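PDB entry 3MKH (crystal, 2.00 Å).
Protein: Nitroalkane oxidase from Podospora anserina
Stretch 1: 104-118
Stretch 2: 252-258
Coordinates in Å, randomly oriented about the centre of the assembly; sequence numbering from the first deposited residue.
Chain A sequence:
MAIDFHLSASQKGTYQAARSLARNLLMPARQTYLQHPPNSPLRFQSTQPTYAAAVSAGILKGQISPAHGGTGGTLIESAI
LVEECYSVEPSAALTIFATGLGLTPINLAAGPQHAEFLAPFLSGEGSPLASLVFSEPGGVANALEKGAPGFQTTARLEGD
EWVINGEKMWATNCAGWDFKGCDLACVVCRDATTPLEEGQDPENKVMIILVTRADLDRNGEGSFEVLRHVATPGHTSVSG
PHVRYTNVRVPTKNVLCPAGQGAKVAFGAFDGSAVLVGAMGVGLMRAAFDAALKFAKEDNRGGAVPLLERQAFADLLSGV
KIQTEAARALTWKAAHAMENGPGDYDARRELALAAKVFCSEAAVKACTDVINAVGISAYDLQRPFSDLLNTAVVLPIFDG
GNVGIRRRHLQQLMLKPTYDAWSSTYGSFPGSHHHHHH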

# COMPACT_ATOMS: atom_id res chain seq x y z
N THR A 104 10.01 34.80 -1.39
CA THR A 104 8.68 34.68 -0.81
C THR A 104 8.49 35.40 0.54
O THR A 104 7.51 36.11 0.72
CB THR A 104 8.23 33.19 -0.73
OG1 THR A 104 8.20 32.65 -2.06
CG2 THR A 104 6.83 33.07 -0.09
N PRO A 105 9.44 35.25 1.48
CA PRO A 105 9.27 35.98 2.74
C PRO A 105 9.20 37.48 2.54
O PRO A 105 8.50 38.16 3.28
CB PRO A 105 10.53 35.61 3.53
CG PRO A 105 10.89 34.25 2.99
CD PRO A 105 10.63 34.37 1.51
N ILE A 106 9.91 37.99 1.54
CA ILE A 106 9.88 39.40 1.20
C ILE A 106 8.53 39.81 0.58
O ILE A 106 7.99 40.86 0.91
CB ILE A 106 11.07 39.79 0.32
CG1 ILE A 106 12.37 39.53 1.10
CG2 ILE A 106 11.01 41.27 -0.04
CD1 ILE A 106 13.61 39.65 0.28
N ASN A 107 7.98 38.97 -0.30
CA ASN A 107 6.62 39.18 -0.80
C ASN A 107 5.64 39.23 0.37
O ASN A 107 4.69 40.01 0.35
CB ASN A 107 6.18 38.04 -1.73
CG ASN A 107 6.82 38.11 -3.10
OD1 ASN A 107 6.99 37.09 -3.76
ND2 ASN A 107 7.16 39.31 -3.52
N LEU A 108 5.87 38.39 1.37
CA LEU A 108 4.94 38.28 2.50
C LEU A 108 5.06 39.41 3.53
O LEU A 108 4.06 39.78 4.14
CB LEU A 108 5.05 36.92 3.20
CG LEU A 108 4.70 35.67 2.37
CD1 LEU A 108 5.06 34.41 3.14
CD2 LEU A 108 3.23 35.65 1.98
N ALA A 109 6.25 39.96 3.73
CA ALA A 109 6.48 40.79 4.92
C ALA A 109 7.29 42.06 4.71
O ALA A 109 7.56 42.79 5.66
CB ALA A 109 7.12 39.94 6.03
N ALA A 110 7.69 42.33 3.48
CA ALA A 110 8.55 43.48 3.22
C ALA A 110 7.95 44.75 3.82
O ALA A 110 6.73 44.92 3.82
CB ALA A 110 8.75 43.65 1.72
N GLY A 111 8.81 45.62 4.33
CA GLY A 111 8.42 46.98 4.66
C GLY A 111 8.98 47.92 3.61
O GLY A 111 9.67 47.47 2.68
N PRO A 112 8.71 49.23 3.75
CA PRO A 112 9.19 50.19 2.75
C PRO A 112 10.71 50.18 2.61
O PRO A 112 11.24 50.44 1.53
CB PRO A 112 8.70 51.55 3.28
CG PRO A 112 8.30 51.31 4.71
CD PRO A 112 7.90 49.87 4.80
N GLN A 113 11.41 49.87 3.69
CA GLN A 113 12.87 49.87 3.70
C GLN A 113 13.48 48.72 2.89
O GLN A 113 14.69 48.68 2.68
CB GLN A 113 13.41 49.82 5.14
CG GLN A 113 13.10 48.53 5.90
CD GLN A 113 11.70 48.50 6.50
OE1 GLN A 113 10.74 48.98 5.90
NE2 GLN A 113 11.58 47.93 7.70
N HIS A 114 12.63 47.80 2.45
CA HIS A 114 13.11 46.58 1.81
C HIS A 114 13.11 46.64 0.29
O HIS A 114 13.55 45.70 -0.37
CB HIS A 114 12.31 45.38 2.30
CG HIS A 114 12.46 45.15 3.77
ND1 HIS A 114 13.69 44.99 4.38
CD2 HIS A 114 11.54 45.04 4.76
CE1 HIS A 114 13.52 44.80 5.68
NE2 HIS A 114 12.22 44.83 5.93
N ALA A 115 12.63 47.75 -0.27
CA ALA A 115 12.49 47.84 -1.72
C ALA A 115 13.86 47.78 -2.38
O ALA A 115 14.01 47.20 -3.46
CB ALA A 115 11.76 49.12 -2.12
N GLU A 116 14.86 48.38 -1.73
CA GLU A 116 16.21 48.38 -2.29
C GLU A 116 16.77 46.96 -2.45
O GLU A 116 17.63 46.73 -3.31
CB GLU A 116 17.17 49.22 -1.45
CG GLU A 116 17.28 48.81 0.01
CD GLU A 116 18.44 49.49 0.73
OE1 GLU A 116 19.58 49.41 0.22
OE2 GLU A 116 18.23 50.08 1.80
N PHE A 117 16.31 46.03 -1.62
CA PHE A 117 16.86 44.67 -1.65
C PHE A 117 16.32 43.89 -2.85
O PHE A 117 16.99 43.01 -3.37
CB PHE A 117 16.52 43.90 -0.38
CG PHE A 117 17.20 44.43 0.85
CD1 PHE A 117 16.58 45.38 1.64
CD2 PHE A 117 18.47 43.97 1.20
CE1 PHE A 117 17.20 45.87 2.78
CE2 PHE A 117 19.10 44.46 2.35
CZ PHE A 117 18.45 45.41 3.14
N LEU A 118 15.10 44.24 -3.26
CA LEU A 118 14.42 43.58 -4.35
C LEU A 118 14.89 44.10 -5.71
O LEU A 118 14.72 43.43 -6.72
CB LEU A 118 12.92 43.81 -4.23
CG LEU A 118 11.97 42.63 -4.09
CD1 LEU A 118 12.63 41.47 -3.36
CD2 LEU A 118 10.67 43.08 -3.39
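Stretch 2, residues 252-258: TKNVLCP

The strongest direct polar link between stretch 2 (252-258) and stretch 1 (104-118) is the salt bridge from Lys253 to Glu116, in which Lys253 NZ donates to Glu116 OE2 at 3.0 Å and more weakly to Glu116 OE1 at 3.5 Å. The lysine reaches it fully stretched, chi1 p and the remaining three chi angles t, so that its aliphatic part also passes the ring of Phe117, with Lys253 CG 4.4 Å from Phe117 CZ. No backbone hydrogen bond joins the stretches; two waters help to do so instead. Water 1 donates to Ala109 O and to Leu256 O, each oxygen 2.8 Å from the water, and hydrogen-bonds to His114 NE2 at 3.1 Å, tying the carbonyl of Ala109 to the imidazole and to the corner of stretch 2. Water 2 accepts from Gln113 NE2 at 3.2 Å and lies 2.9 Å from Thr252 O and 2.6 Å from Val255 O, within hydrogen-bonding reach of both carbonyls.

The backbones run in opposite senses along the chain: Lys253 sits by Gln113, with CA atoms 6.3 Å apart, and Leu256 by Ala110, at 6.4 Å between CA atoms. Stretch 1 enters in a helix, kinked where the N atoms of Pro105 and Ile106 have no bond to the turn before, and carries on past Ile106 before the chain turns into a 3-10 segment at 112-114, where His114 N bonds to Gly111 O at 3.0 Å, and continues as a weakly bonded helix. Stretch 2 opens with its own 3-10 segment, 252-254, closed by Val255 N to Thr252 O at 3.1 Å, then extends at Val255 and turns a corner at Leu256.

His114 is the hub of the packing. The edge of its ring meets Val255 O, 3.1 Å from His114 CE1, while Leu256 CD1 lies over one face, 4.0 Å from the ring centroid and 24° off the normal, a CH-pi contact. Leu256 loses the largest area to the other stretch. Its chi1 t, chi2 p side chain spreads over the helix: Leu256 CD2 packs on Pro105 CB at 3.7 Å and Ile106 CG1 at 4.1 Å, and Leu256 CD1 on Ala109 CB at 4.2 Å. Ala109 CB also meets Cys257 SG at 4.0 Å, extending the apolar patch beyond the corner. At the other end of the contact, the ring of Phe117 turns its edge to Asn254, and Gln113 CG rests 3.9 Å from Lys253 O.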

# COMPACT_ATOMS: atom_id res chain seq x y z
N THR A 252 19.98 47.62 10.90
CA THR A 252 18.65 47.23 11.33
C THR A 252 17.65 47.19 10.19
O THR A 252 16.64 46.49 10.27
CB THR A 252 18.15 48.13 12.48
OG1 THR A 252 18.17 49.49 12.04
CG2 THR A 252 19.04 47.98 13.71
N LYS A 253 17.91 47.93 9.11
CA LYS A 253 17.04 47.84 7.94
C LYS A 253 16.97 46.40 7.40
O LYS A 253 15.99 46.03 6.75
CB LYS A 253 17.46 48.81 6.83
CG LYS A 253 18.81 48.53 6.22
CD LYS A 253 19.10 49.50 5.08
CE LYS A 253 20.46 49.23 4.46
NZ LYS A 253 20.79 50.20 3.40
N ASN A 254 18.01 45.61 7.66
CA ASN A 254 18.08 44.23 7.15
C ASN A 254 17.09 43.28 7.82
O ASN A 254 16.83 42.18 7.32
CB ASN A 254 19.49 43.64 7.28
CG ASN A 254 20.40 44.02 6.13
OD1 ASN A 254 21.07 43.16 5.53
ND2 ASN A 254 20.48 45.30 5.82
N VAL A 255 16.55 43.68 8.98
CA VAL A 255 15.59 42.83 9.66
C VAL A 255 14.26 42.81 8.90
O VAL A 255 13.65 43.87 8.68
CB VAL A 255 15.33 43.28 11.11
CG1 VAL A 255 14.24 42.42 11.73
CG2 VAL A 255 16.62 43.20 11.93
N LEU A 256 13.84 41.63 8.47
CA LEU A 256 12.58 41.47 7.74
C LEU A 256 11.45 41.13 8.69
O LEU A 256 10.38 41.74 8.63
CB LEU A 256 12.69 40.40 6.65
CG LEU A 256 11.40 40.10 5.87
CD1 LEU A 256 11.01 41.27 4.97
CD2 LEU A 256 11.52 38.80 5.02
N CYS A 257 11.68 40.14 9.54
CA CYS A 257 10.72 39.81 10.60
C CYS A 257 11.40 39.89 11.94
O CYS A 257 12.33 39.13 12.20
CB CYS A 257 10.15 38.40 10.42
SG CYS A 257 9.45 38.14 8.78
N PRO A 258 10.93 40.81 12.79
CA PRO A 258 11.47 40.97 14.14
C PRO A 258 11.17 39.73 14.96
O PRO A 258 10.26 38.96 14.63
CB PRO A 258 10.68 42.17 14.70
CG PRO A 258 10.11 42.87 13.49
CD PRO A 258 9.85 41.78 12.50
O HOH W 1 9.51 44.03 7.31
O HOH W 2 13.91 46.42 9.30